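PDB 6JMB: ofchtiv-allosamidin, which probably hydrolyses the beta-1,4 linkages of chitin as an insect group IV chitinase of glycoside hydrolase family 18, captured here with the inhibitor allosamidin. Local coordinates for residues A[47-52]-A[103-108]; A[65-70]-A[116-121]; A[197-202]-A[250-255]; A[308-313]-A[321-326]. One frame throughout, in Å; residues are numbered along the deposited sequence.

Contact 1 (A[47-52]-A[103-108]); sequences GTALAL and QNFIQT
Gly47 CA lies 4.4 Å from Phe105 CA, and Ala49 CA 5.4 Å from Thr108 CA, where the loop leading into strand 49-51 runs against helix 99-116. Gly47 has a positive phi at which a CB would jam against the carbonyl before it, and that CB would also point at Phe105 N and Asn104 CB. Its carbonyl faces the helix: Gly47 O is 3.0 Å from Phe105 CA in a CA-H...O contact and also lies at the edge of the Phe105 ring, in its plane. Thr108 holds OG1 between its backbone N and carbonyl carbon (chi1 57°), where the hydroxyl bridges the 47-52 loop and its own helix. It accepts Ala49 N-H at 2.9 Å from Ala49 N to Thr108 OG1, in an almost straight bond (176°). The same hydroxyl donates to Asn104 O, 2.8 Å from Thr108 OG1, and this carbonyl takes the helical bond from Thr108 N on the opposite face of its plane. A valine in place of Thr108 would probably leave the Ala49 N-H without its acceptor and Asn104 O with one donor fewer. Asn104 crosses Thr48 obliquely, and Asn104 ND2 donates to Thr48 OG1 at 2.9 Å, nearly in the amide plane; the same nitrogen also serves Glu46 O. Ala49 CB approaches Phe105 CE1 obliquely at 4.2 Å and continues onto Met112. Strand 49-51 is antiparallel to strand 35-43 of the TIM barrel, with Leu50 bonded to Gly42, and the contact joins it to outer helix 99-116, whose Ile106 packs on helix 138-154.

Contact 2 (A[65-70]-A[116-121]); sequences QFTSLK and YNFDGL
Thr67 sets OG1 between its backbone N and carbonyl carbon (chi1 62°), in line for Tyr116 O, while a bend at chi3 (-77°) turns CE of Lys70 toward Asn117 and Asp119. The groups they meet belong to the Schellman motif that ends helix 99-116 and to the loop carrying the chain into strand 120-124 of the TIM barrel. Thr67 OG1 donates to Tyr116 O at 2.7 Å, close to the axis of the carbonyl (162°). Its methyl sits over one face of Phe118, with Thr67 CG2 3.6 Å from the ring centroid in a CH-pi contact. Phe66 crosses Phe118 at about a right angle, Phe66 CD2 lying 3.8 Å from Phe118 CE1.

Lys70 and Asp119 meet tip to tip. Lys70 NZ bonds Asp119 OD2 at 2.9 Å, on its syn side but well out of the carboxylate plane, in a salt bridge, and reaches Asp119 OD1 weakly; Asp119 OD2 also accepts from Thr78 N. The ammonium further donates to Asn117 O, 2.8 Å from Lys70 NZ, placing a positive charge where it would probably suit the helix end. A methionine in place of Lys70 would probably leave the Asp119 carboxylate without its counter-charge and Asn117 O without this donor. One water finishes the join, donating to Thr67 OG1 at 2.7 Å and accepting from Asn117 ND2 at 3.2 Å.

Contact 3 (A[197-202]-A[250-255]); sequences GAWDSV and YGRTFQ
Trp199 sets the far rim of its indole over one face of the Arg252 guanidinium, with CZ3 3.6 Å above the plane. The two planes are 63° apart, so the groups are steeply tilted rather than stacked; Trp199 CH2 comes 3.6 Å from Arg252 NE. Beside them, Gly197 O packs obliquely on the Phe254 ring, 3.2 Å from Phe254 CE2, and Ala198 CB rests on Thr253 O. No direct hydrogen bond joins the segments, but a water accepts from Ala198 N and Arg252 NH1, each at 3.0 Å. A CB on Gly197 would collide with Trp199 CH2 and crowd Arg252 CD.

The loop is shaped by a type I turn, with Asp200 N bonded to Gly197 O, and by Asp200 OD2, which meets Gly197 N and His196 ND1. Arg252 is anchored by a salt bridge from NH2 to Asp194 OD1, which is also hydrogen-bonded to Tyr250 OH. Asp194 and Tyr250 line the allosamizoline pocket, and the Arg252 side chain itself comes within about 4 Å (nearest atoms) of the inhibitor. The loop follows barrel strand 187-190, while strand 243-256 pairs through Gly251 with strand 283-285 and through Phe254 with strand 317-320.

Contact 4 (A[308-313]-A[321-326]); sequences KVPYAF and FDNVES
Pro310 lies on the ring of Phe321, its CG 3.8 Å from the ring centroid and over the centre of one face, a proline CH-pi contact in a junction with no direct hydrogen bond across it. Phe321 puts CG between its backbone N and carbonyl carbon (chi1 67°), and its ring presents that face to Pro310. Pro310 CD also closes on Phe321 O at 3.3 Å, while the side chains of Pro310 and Asn323 slide past each other. Ala312 CB reaches Phe321 CE1 obliquely at 4.1 Å.

Ser326 CB packs against Lys308 O at 3.4 Å. The serine is held by a capping box: Asn323 OD1 accepts from Ser326 N at 2.9 Å, and Ser326 OG from Asn323 N. Ser326 OG donates in turn to Asp322 OD1, which has a salt bridge to Lys330. A water donates to both Lys308 O and Ser326 O, beside the G1 bulge that Lys308 and Val309 form opposite Asp304. Strand 309-314 lies between antiparallel neighbours 300-304 and 317-320, which, falling between barrel strands 243-256 and 341-345 in sequence, probably belong to the family 18 insertion domain; Phe321, edge-to-face with Phe289 of helix 286-295, leads on to helix 324-336.

How the contacts relate
The contacts form two pairs. Contacts 1 and 2, with centres about 17 Å apart, interleave along the chain: helix 99-116 serves contact 1 and is followed, after a short loop, by strand 120-124 of contact 2, and Phe105 CE2 touches Leu121 CD2 at 3.8 Å. Contacts 3 and 4 follow in series, centres about 14 Å apart, meeting where Gly251 CA lies 4.2 Å from Phe321 CB. Centres of different pairs are about 33 to 40 Å apart. The first pair lies on the outside of the barrel, around helix 99-116; the second lies where strand 243-256 continues from the barrel into the antiparallel strands probably corresponding to the family's insertion domain. Contact 3 alone contains an inhibitor-pocket residue, Tyr250.

Contact 1 (A[47-52]-A[103-108])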
loop_
_atom_site.group_PDB
_atom_site.type_symbol
_atom_site.label_atom_id
_atom_site.label_comp_id
_atom_site.label_asym_id
_atom_site.label_seq_id
_atom_site.Cartn_x
_atom_site.Cartn_y
_atom_site.Cartn_z
ATOM N N GLY A 47 -23.160 2.137 -7.487
ATOM C CA GLY A 47 -22.100 2.960 -8.024
ATOM C C GLY A 47 -21.944 4.336 -7.415
ATOM O O GLY A 47 -21.063 5.082 -7.848
ATOM N N THR A 48 -22.752 4.713 -6.434
ATOM C CA THR A 48 -22.622 6.052 -5.876
ATOM C C THR A 48 -21.358 6.146 -5.029
ATOM O O THR A 48 -21.210 5.424 -4.039
ATOM C CB THR A 48 -23.853 6.407 -5.051
ATOM O OG1 THR A 48 -24.995 6.412 -5.913
ATOM C CG2 THR A 48 -23.693 7.793 -4.435
ATOM N N ALA A 49 -20.438 7.018 -5.441
ATOM C CA ALA A 49 -19.250 7.292 -4.645
ATOM C C ALA A 49 -19.651 8.023 -3.375
ATOM O O ALA A 49 -20.536 8.883 -3.387
ATOM C CB ALA A 49 -18.273 8.150 -5.451
ATOM N N LEU A 50 -19.012 7.677 -2.264
ATOM C CA LEU A 50 -19.463 8.266 -1.014
ATOM C C LEU A 50 -18.316 8.406 -0.026
ATOM O O LEU A 50 -17.327 7.666 -0.070
ATOM C CB LEU A 50 -20.634 7.480 -0.415
ATOM C CG LEU A 50 -20.480 5.957 -0.369
ATOM C CD1 LEU A 50 -19.808 5.538 0.924
ATOM C CD2 LEU A 50 -21.840 5.304 -0.517
ATOM N N ALA A 51 -18.460 9.383 0.863
ATOM C CA ALA A 51 -17.514 9.566 1.951
ATOM C C ALA A 51 -17.761 8.502 3.010
ATOM O O ALA A 51 -18.905 8.268 3.414
ATOM C CB ALA A 51 -17.683 10.958 2.563
ATOM N N LEU A 52 -16.690 7.844 3.447
ATOM C CA LEU A 52 -16.804 6.825 4.479
ATOM C C LEU A 52 -16.779 7.399 5.891
ATOM O O LEU A 52 -17.166 6.705 6.837
ATOM C CB LEU A 52 -15.689 5.787 4.314
ATOM C CG LEU A 52 -15.855 4.918 3.066
ATOM C CD1 LEU A 52 -14.666 3.983 2.901
ATOM C CD2 LEU A 52 -17.162 4.140 3.116
ATOM N N GLN A 103 -21.607 4.198 -15.010
ATOM C CA GLN A 103 -21.781 5.608 -15.334
ATOM C C GLN A 103 -22.044 6.423 -14.077
ATOM O O GLN A 103 -21.500 7.524 -13.914
ATOM C CB GLN A 103 -22.925 5.767 -16.334
ATOM C CG GLN A 103 -23.203 7.205 -16.725
ATOM C CD GLN A 103 -24.368 7.324 -17.691
ATOM O OE1 GLN A 103 -25.530 7.240 -17.293
ATOM N NE2 GLN A 103 -24.060 7.518 -18.967
ATOM N N ASN A 104 -22.867 5.893 -13.170
ATOM C CA ASN A 104 -23.113 6.574 -11.902
ATOM C C ASN A 104 -21.827 6.722 -11.099
ATOM O O ASN A 104 -21.589 7.772 -10.486
ATOM C CB ASN A 104 -24.175 5.823 -11.098
ATOM C CG ASN A 104 -24.603 6.571 -9.847
ATOM O OD1 ASN A 104 -24.908 7.767 -9.896
ATOM N ND2 ASN A 104 -24.630 5.869 -8.720
ATOM N N PHE A 105 -20.974 5.692 -11.103
ATOM C CA PHE A 105 -19.715 5.815 -10.379
ATOM C C PHE A 105 -18.813 6.865 -11.006
ATOM O O PHE A 105 -18.189 7.666 -10.300
ATOM C CB PHE A 105 -18.968 4.487 -10.290
ATOM C CG PHE A 105 -17.644 4.638 -9.617
ATOM C CD1 PHE A 105 -17.589 4.932 -8.261
ATOM C CD2 PHE A 105 -16.464 4.603 -10.342
ATOM C CE1 PHE A 105 -16.376 5.131 -7.628
ATOM C CE2 PHE A 105 -15.246 4.803 -9.713
ATOM C CZ PHE A 105 -15.204 5.070 -8.356
ATOM N N ILE A 106 -18.706 6.856 -12.333
ATOM C CA ILE A 106 -17.871 7.842 -13.010
ATOM C C ILE A 106 -18.330 9.256 -12.667
ATOM O O ILE A 106 -17.520 10.124 -12.322
ATOM C CB ILE A 106 -17.852 7.586 -14.525
ATOM C CG1 ILE A 106 -17.158 6.255 -14.817
ATOM C CG2 ILE A 106 -17.171 8.739 -15.247
ATOM C CD1 ILE A 106 -17.426 5.715 -16.208
ATOM N N GLN A 107 -19.644 9.498 -12.718
ATOM C CA GLN A 107 -20.150 10.847 -12.480
ATOM C C GLN A 107 -20.040 11.254 -11.013
ATOM O O GLN A 107 -19.680 12.398 -10.714
ATOM C CB GLN A 107 -21.589 10.970 -12.986
ATOM C CG GLN A 107 -21.713 10.861 -14.504
ATOM C CD GLN A 107 -20.795 11.822 -15.245
ATOM O OE1 GLN A 107 -20.065 11.426 -16.156
ATOM N NE2 GLN A 107 -20.827 13.091 -14.859
ATOM N N THR A 108 -20.361 10.353 -10.077
ATOM C CA THR A 108 -20.308 10.740 -8.667
ATOM C C THR A 108 -18.873 10.846 -8.160
ATOM O O THR A 108 -18.568 11.725 -7.343
ATOM C CB THR A 108 -21.133 9.802 -7.787
ATOM O OG1 THR A 108 -20.680 8.452 -7.943
ATOM C CG2 THR A 108 -22.611 9.896 -8.135
#

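Contact 2 (A[65-70]-A[116-121])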
loop_
_atom_site.group_PDB
_atom_site.type_symbol
_atom_site.label_atom_id
_atom_site.label_comp_id
_atom_site.label_asym_id
_atom_site.label_seq_id
_atom_site.Cartn_x
_atom_site.Cartn_y
_atom_site.Cartn_z
ATOM N N GLN A 65 -8.677 20.179 3.159
ATOM C CA GLN A 65 -7.389 20.432 3.798
ATOM C C GLN A 65 -6.293 19.625 3.116
ATOM O O GLN A 65 -5.186 20.127 2.889
ATOM C CB GLN A 65 -7.452 20.072 5.278
ATOM C CG GLN A 65 -8.254 21.039 6.121
ATOM C CD GLN A 65 -8.263 20.636 7.578
ATOM O OE1 GLN A 65 -9.319 20.566 8.209
ATOM N NE2 GLN A 65 -7.081 20.356 8.121
ATOM N N PHE A 66 -6.608 18.379 2.753
ATOM C CA PHE A 66 -5.652 17.505 2.085
ATOM C C PHE A 66 -5.260 18.056 0.721
ATOM O O PHE A 66 -4.071 18.164 0.404
ATOM C CB PHE A 66 -6.275 16.113 1.965
ATOM C CG PHE A 66 -5.361 15.062 1.390
ATOM C CD1 PHE A 66 -4.479 14.361 2.203
ATOM C CD2 PHE A 66 -5.418 14.746 0.043
ATOM C CE1 PHE A 66 -3.660 13.371 1.675
ATOM C CE2 PHE A 66 -4.595 13.762 -0.493
ATOM C CZ PHE A 66 -3.722 13.074 0.329
ATOM N N THR A 67 -6.246 18.413 -0.111
ATOM C CA THR A 67 -5.896 18.934 -1.429
ATOM C C THR A 67 -5.241 20.303 -1.340
ATOM O O THR A 67 -4.473 20.669 -2.237
ATOM C CB THR A 67 -7.100 18.947 -2.376
ATOM O OG1 THR A 67 -8.109 19.817 -1.850
ATOM C CG2 THR A 67 -7.669 17.541 -2.537
ATOM N N SER A 68 -5.485 21.042 -0.256
ATOM C CA SER A 68 -4.834 22.332 -0.063
ATOM C C SER A 68 -3.343 22.212 0.207
ATOM O O SER A 68 -2.661 23.243 0.247
ATOM C CB SER A 68 -5.515 23.112 1.059
ATOM O OG SER A 68 -6.805 23.534 0.643
ATOM N N LEU A 69 -2.819 20.997 0.399
ATOM C CA LEU A 69 -1.371 20.832 0.445
ATOM C C LEU A 69 -0.704 21.330 -0.831
ATOM O O LEU A 69 0.489 21.648 -0.809
ATOM C CB LEU A 69 -1.013 19.367 0.696
ATOM C CG LEU A 69 -1.374 18.814 2.077
ATOM C CD1 LEU A 69 -1.302 17.288 2.077
ATOM C CD2 LEU A 69 -0.473 19.408 3.160
ATOM N N LYS A 70 -1.449 21.414 -1.939
ATOM C CA LYS A 70 -0.910 21.982 -3.170
ATOM C C LYS A 70 -0.602 23.468 -3.038
ATOM O O LYS A 70 0.139 24.009 -3.868
ATOM C CB LYS A 70 -1.871 21.727 -4.331
ATOM C CG LYS A 70 -1.954 20.263 -4.717
ATOM C CD LYS A 70 -2.880 20.056 -5.904
ATOM C CE LYS A 70 -4.343 20.116 -5.490
ATOM N NZ LYS A 70 -5.223 19.799 -6.647
ATOM N N TYR A 116 -13.803 18.850 -4.352
ATOM C CA TYR A 116 -12.802 18.883 -3.297
ATOM C C TYR A 116 -11.402 19.160 -3.820
ATOM O O TYR A 116 -10.458 19.178 -3.031
ATOM C CB TYR A 116 -12.846 17.585 -2.477
ATOM C CG TYR A 116 -14.195 17.373 -1.816
ATOM C CD1 TYR A 116 -14.692 18.295 -0.901
ATOM C CD2 TYR A 116 -14.978 16.269 -2.121
ATOM C CE1 TYR A 116 -15.934 18.113 -0.305
ATOM C CE2 TYR A 116 -16.224 16.080 -1.531
ATOM C CZ TYR A 116 -16.690 17.010 -0.624
ATOM O OH TYR A 116 -17.924 16.835 -0.031
ATOM N N ASN A 117 -11.257 19.386 -5.126
ATOM C CA ASN A 117 -9.995 19.780 -5.756
ATOM C C ASN A 117 -8.946 18.665 -5.768
ATOM O O ASN A 117 -7.742 18.933 -5.668
ATOM C CB ASN A 117 -9.423 21.080 -5.173
ATOM C CG ASN A 117 -8.415 21.727 -6.092
ATOM O OD1 ASN A 117 -8.552 21.675 -7.315
ATOM N ND2 ASN A 117 -7.386 22.328 -5.510
ATOM N N PHE A 118 -9.382 17.417 -5.901
ATOM C CA PHE A 118 -8.456 16.328 -6.160
ATOM C C PHE A 118 -7.997 16.364 -7.617
ATOM O O PHE A 118 -8.640 16.967 -8.484
ATOM C CB PHE A 118 -9.121 14.980 -5.865
ATOM C CG PHE A 118 -9.266 14.676 -4.396
ATOM C CD1 PHE A 118 -8.180 14.230 -3.651
ATOM C CD2 PHE A 118 -10.497 14.813 -3.762
ATOM C CE1 PHE A 118 -8.318 13.946 -2.302
ATOM C CE2 PHE A 118 -10.645 14.528 -2.409
ATOM C CZ PHE A 118 -9.551 14.096 -1.676
ATOM N N ASP A 119 -6.877 15.694 -7.887
ATOM C CA ASP A 119 -6.314 15.641 -9.230
ATOM C C ASP A 119 -6.585 14.327 -9.940
ATOM O O ASP A 119 -6.136 14.147 -11.079
ATOM C CB ASP A 119 -4.810 15.902 -9.177
ATOM C CG ASP A 119 -4.493 17.237 -8.579
ATOM O OD1 ASP A 119 -4.815 18.262 -9.220
ATOM O OD2 ASP A 119 -3.958 17.273 -7.452
ATOM N N GLY A 120 -7.304 13.412 -9.310
ATOM C CA GLY A 120 -7.611 12.148 -9.942
ATOM C C GLY A 120 -8.072 11.123 -8.926
ATOM O O GLY A 120 -8.268 11.423 -7.748
ATOM N N LEU A 121 -8.236 9.901 -9.427
ATOM C CA LEU A 121 -8.820 8.794 -8.689
ATOM C C LEU A 121 -7.865 7.611 -8.705
ATOM O O LEU A 121 -7.303 7.270 -9.751
ATOM C CB LEU A 121 -10.136 8.355 -9.350
ATOM C CG LEU A 121 -10.854 7.157 -8.724
ATOM C CD1 LEU A 121 -11.411 7.517 -7.356
ATOM C CD2 LEU A 121 -11.960 6.644 -9.638
HETATM O O HOH W 1 -7.749 22.464 -2.330
#

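Contact 3 (A[197-202]-A[250-255])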
loop_
_atom_site.group_PDB
_atom_site.type_symbol
_atom_site.label_atom_id
_atom_site.label_comp_id
_atom_site.label_asym_id
_atom_site.label_seq_id
_atom_site.Cartn_x
_atom_site.Cartn_y
_atom_site.Cartn_z
ATOM N N GLY A 197 1.935 -12.980 6.841
ATOM C CA GLY A 197 1.354 -12.315 7.988
ATOM C C GLY A 197 0.800 -13.341 8.946
ATOM O O GLY A 197 0.930 -14.547 8.733
ATOM N N ALA A 198 0.158 -12.841 9.999
ATOM C CA ALA A 198 -0.291 -13.697 11.094
ATOM C C ALA A 198 -1.351 -14.717 10.686
ATOM O O ALA A 198 -1.656 -15.610 11.486
ATOM C CB ALA A 198 -0.793 -12.830 12.242
ATOM N N TRP A 199 -1.912 -14.607 9.480
ATOM C CA TRP A 199 -2.811 -15.628 8.945
ATOM C C TRP A 199 -2.071 -16.893 8.527
ATOM O O TRP A 199 -2.711 -17.928 8.314
ATOM C CB TRP A 199 -3.562 -15.062 7.730
ATOM C CG TRP A 199 -2.639 -14.462 6.696
ATOM C CD1 TRP A 199 -2.003 -15.123 5.685
ATOM C CD2 TRP A 199 -2.242 -13.085 6.588
ATOM N NE1 TRP A 199 -1.233 -14.242 4.954
ATOM C CE2 TRP A 199 -1.367 -12.987 5.489
ATOM C CE3 TRP A 199 -2.537 -11.932 7.322
ATOM C CZ2 TRP A 199 -0.792 -11.778 5.098
ATOM C CZ3 TRP A 199 -1.965 -10.729 6.929
ATOM C CH2 TRP A 199 -1.104 -10.664 5.829
ATOM N N ASP A 200 -0.750 -16.832 8.381
ATOM C CA ASP A 200 0.034 -17.983 7.960
ATOM C C ASP A 200 0.296 -18.919 9.139
ATOM O O ASP A 200 0.152 -18.552 10.310
ATOM C CB ASP A 200 1.379 -17.540 7.376
ATOM C CG ASP A 200 1.248 -16.918 5.999
ATOM O OD1 ASP A 200 0.342 -17.320 5.232
ATOM O OD2 ASP A 200 2.077 -16.038 5.671
ATOM N N SER A 201 0.712 -20.145 8.812
ATOM C CA SER A 201 1.003 -21.132 9.844
ATOM C C SER A 201 2.407 -20.992 10.414
ATOM O O SER A 201 2.713 -21.620 11.435
ATOM C CB SER A 201 0.833 -22.542 9.282
ATOM O OG SER A 201 1.784 -22.783 8.263
ATOM N N VAL A 202 3.259 -20.186 9.778
ATOM C CA VAL A 202 4.636 -19.973 10.198
ATOM C C VAL A 202 4.931 -18.486 10.064
ATOM O O VAL A 202 4.248 -17.759 9.340
ATOM C CB VAL A 202 5.634 -20.780 9.333
ATOM C CG1 VAL A 202 5.401 -22.292 9.494
ATOM C CG2 VAL A 202 5.510 -20.392 7.860
ATOM N N TYR A 250 4.885 -0.378 7.826
ATOM C CA TYR A 250 4.391 -1.111 8.976
ATOM C C TYR A 250 4.997 -2.501 8.906
ATOM O O TYR A 250 5.505 -2.929 7.863
ATOM C CB TYR A 250 2.853 -1.212 8.961
ATOM C CG TYR A 250 2.350 -1.948 7.738
ATOM C CD1 TYR A 250 2.215 -1.290 6.518
ATOM C CD2 TYR A 250 2.041 -3.298 7.792
ATOM C CE1 TYR A 250 1.793 -1.955 5.390
ATOM C CE2 TYR A 250 1.610 -3.976 6.658
ATOM C CZ TYR A 250 1.488 -3.292 5.460
ATOM O OH TYR A 250 1.063 -3.941 4.320
ATOM N N GLY A 251 4.942 -3.202 10.037
ATOM C CA GLY A 251 5.359 -4.582 10.117
ATOM C C GLY A 251 4.197 -5.458 10.555
ATOM O O GLY A 251 3.110 -4.971 10.888
ATOM N N ARG A 252 4.438 -6.767 10.552
ATOM C CA ARG A 252 3.434 -7.735 10.971
ATOM C C ARG A 252 3.993 -8.605 12.088
ATOM O O ARG A 252 5.198 -8.884 12.137
ATOM C CB ARG A 252 2.916 -8.555 9.779
ATOM C CG ARG A 252 2.176 -7.676 8.779
ATOM C CD ARG A 252 1.386 -8.482 7.753
ATOM N NE ARG A 252 0.465 -7.608 7.027
ATOM C CZ ARG A 252 -0.705 -7.190 7.503
ATOM N NH1 ARG A 252 -1.119 -7.586 8.701
ATOM N NH2 ARG A 252 -1.472 -6.381 6.774
ATOM N N THR A 253 3.111 -9.006 13.009
ATOM C CA THR A 253 3.528 -9.571 14.284
ATOM C C THR A 253 2.872 -10.926 14.516
ATOM O O THR A 253 1.722 -11.162 14.126
ATOM C CB THR A 253 3.215 -8.627 15.459
ATOM O OG1 THR A 253 1.809 -8.641 15.718
ATOM C CG2 THR A 253 3.659 -7.193 15.157
ATOM N N PHE A 254 3.629 -11.804 15.173
ATOM C CA PHE A 254 3.271 -13.204 15.340
ATOM C C PHE A 254 3.536 -13.624 16.781
ATOM O O PHE A 254 4.378 -13.048 17.477
ATOM C CB PHE A 254 4.152 -14.112 14.467
ATOM C CG PHE A 254 4.051 -13.868 12.987
ATOM C CD1 PHE A 254 4.645 -12.758 12.401
ATOM C CD2 PHE A 254 3.408 -14.791 12.167
ATOM C CE1 PHE A 254 4.570 -12.555 11.024
ATOM C CE2 PHE A 254 3.334 -14.593 10.792
ATOM C CZ PHE A 254 3.917 -13.474 10.226
ATOM N N GLN A 255 2.818 -14.665 17.211
ATOM C CA GLN A 255 3.085 -15.386 18.454
ATOM C C GLN A 255 3.727 -16.709 18.058
ATOM O O GLN A 255 3.083 -17.546 17.421
ATOM C CB GLN A 255 1.776 -15.642 19.202
ATOM C CG GLN A 255 1.946 -16.427 20.495
ATOM C CD GLN A 255 0.624 -16.895 21.083
ATOM O OE1 GLN A 255 -0.357 -17.097 20.369
ATOM N NE2 GLN A 255 0.596 -17.066 22.402
HETATM O O HOH W 2 -0.435 -9.954 10.379
#

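Contact 4 (A[308-313]-A[321-326])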
loop_
_atom_site.group_PDB
_atom_site.type_symbol
_atom_site.label_atom_id
_atom_site.label_comp_id
_atom_site.label_asym_id
_atom_site.label_seq_id
_atom_site.Cartn_x
_atom_site.Cartn_y
_atom_site.Cartn_z
ATOM N N LYS A 308 16.742 -9.889 2.525
ATOM C CA LYS A 308 17.175 -8.487 2.634
ATOM C C LYS A 308 16.234 -7.655 3.507
ATOM O O LYS A 308 15.982 -6.482 3.224
ATOM C CB LYS A 308 17.415 -7.816 1.274
ATOM C CG LYS A 308 18.122 -8.697 0.250
ATOM C CD LYS A 308 19.497 -9.124 0.729
ATOM C CE LYS A 308 20.138 -10.041 -0.297
ATOM N NZ LYS A 308 21.489 -10.500 0.151
ATOM N N VAL A 309 15.724 -8.256 4.580
ATOM C CA VAL A 309 14.811 -7.563 5.495
ATOM C C VAL A 309 15.128 -7.968 6.920
ATOM O O VAL A 309 15.627 -9.069 7.186
ATOM C CB VAL A 309 13.332 -7.892 5.197
ATOM C CG1 VAL A 309 12.884 -7.228 3.904
ATOM C CG2 VAL A 309 13.112 -9.396 5.159
ATOM N N PRO A 310 14.826 -7.085 7.869
ATOM C CA PRO A 310 15.041 -7.403 9.282
ATOM C C PRO A 310 13.821 -8.069 9.900
ATOM O O PRO A 310 12.690 -7.961 9.422
ATOM C CB PRO A 310 15.221 -6.014 9.904
ATOM C CG PRO A 310 14.255 -5.171 9.114
ATOM C CD PRO A 310 14.349 -5.700 7.689
ATOM N N TYR A 311 14.076 -8.754 11.006
ATOM C CA TYR A 311 13.008 -9.260 11.851
ATOM C C TYR A 311 13.506 -9.225 13.285
ATOM O O TYR A 311 14.709 -9.112 13.537
ATOM C CB TYR A 311 12.557 -10.668 11.430
ATOM C CG TYR A 311 13.640 -11.723 11.505
ATOM C CD1 TYR A 311 14.609 -11.832 10.514
ATOM C CD2 TYR A 311 13.695 -12.612 12.572
ATOM C CE1 TYR A 311 15.603 -12.797 10.584
ATOM C CE2 TYR A 311 14.684 -13.578 12.647
ATOM C CZ TYR A 311 15.629 -13.663 11.657
ATOM O OH TYR A 311 16.615 -14.631 11.738
ATOM N N ALA A 312 12.576 -9.313 14.228
ATOM C CA ALA A 312 12.922 -9.177 15.632
ATOM C C ALA A 312 12.116 -10.166 16.451
ATOM O O ALA A 312 10.983 -10.506 16.104
ATOM C CB ALA A 312 12.674 -7.750 16.134
ATOM N N PHE A 313 12.705 -10.633 17.547
ATOM C CA PHE A 313 11.977 -11.536 18.423
ATOM C C PHE A 313 12.309 -11.260 19.880
ATOM O O PHE A 313 13.386 -10.757 20.215
ATOM C CB PHE A 313 12.188 -13.019 18.076
ATOM C CG PHE A 313 13.622 -13.441 18.039
ATOM C CD1 PHE A 313 14.259 -13.867 19.191
ATOM C CD2 PHE A 313 14.331 -13.421 16.849
ATOM C CE1 PHE A 313 15.582 -14.267 19.163
ATOM C CE2 PHE A 313 15.658 -13.823 16.810
ATOM C CZ PHE A 313 16.281 -14.244 17.971
ATOM N N PHE A 321 9.497 -6.496 9.907
ATOM C CA PHE A 321 9.345 -5.064 9.666
ATOM C C PHE A 321 10.328 -4.628 8.588
ATOM O O PHE A 321 11.104 -5.430 8.064
ATOM C CB PHE A 321 9.486 -4.250 10.960
ATOM C CG PHE A 321 10.870 -4.265 11.557
ATOM C CD1 PHE A 321 11.380 -5.405 12.159
ATOM C CD2 PHE A 321 11.654 -3.118 11.536
ATOM C CE1 PHE A 321 12.654 -5.403 12.720
ATOM C CE2 PHE A 321 12.921 -3.110 12.106
ATOM C CZ PHE A 321 13.422 -4.253 12.692
ATOM N N ASP A 322 10.267 -3.347 8.239
ATOM C CA ASP A 322 11.212 -2.756 7.307
ATOM C C ASP A 322 11.802 -1.501 7.930
ATOM O O ASP A 322 11.092 -0.735 8.591
ATOM C CB ASP A 322 10.540 -2.452 5.964
ATOM C CG ASP A 322 10.563 -3.648 5.029
ATOM O OD1 ASP A 322 11.597 -3.845 4.356
ATOM O OD2 ASP A 322 9.568 -4.414 4.982
ATOM N N ASN A 323 13.104 -1.309 7.740
ATOM C CA ASN A 323 13.840 -0.197 8.330
ATOM C C ASN A 323 14.550 0.581 7.221
ATOM O O ASN A 323 14.331 0.337 6.037
ATOM C CB ASN A 323 14.779 -0.690 9.436
ATOM C CG ASN A 323 15.796 -1.707 8.947
ATOM O OD1 ASN A 323 15.981 -1.905 7.744
ATOM N ND2 ASN A 323 16.476 -2.356 9.895
ATOM N N VAL A 324 15.419 1.515 7.612
ATOM C CA VAL A 324 16.108 2.333 6.613
ATOM C C VAL A 324 16.953 1.463 5.691
ATOM O O VAL A 324 16.966 1.659 4.470
ATOM C CB VAL A 324 16.933 3.437 7.299
ATOM C CG1 VAL A 324 17.981 4.021 6.337
ATOM C CG2 VAL A 324 16.008 4.520 7.851
ATOM N N GLU A 325 17.641 0.470 6.256
ATOM C CA GLU A 325 18.511 -0.386 5.458
ATOM C C GLU A 325 17.715 -1.236 4.473
ATOM O O GLU A 325 18.090 -1.356 3.301
ATOM C CB GLU A 325 19.365 -1.248 6.390
ATOM C CG GLU A 325 20.110 -0.426 7.448
ATOM C CD GLU A 325 19.406 -0.398 8.809
ATOM O OE1 GLU A 325 18.439 0.382 8.998
ATOM O OE2 GLU A 325 19.838 -1.157 9.705
ATOM N N SER A 326 16.603 -1.831 4.913
ATOM C CA SER A 326 15.828 -2.651 3.990
ATOM C C SER A 326 15.079 -1.799 2.975
ATOM O O SER A 326 14.908 -2.215 1.827
ATOM C CB SER A 326 14.882 -3.593 4.747
ATOM O OG SER A 326 13.824 -2.885 5.378
HETATM O O HOH W 3 14.426 -5.019 1.407
#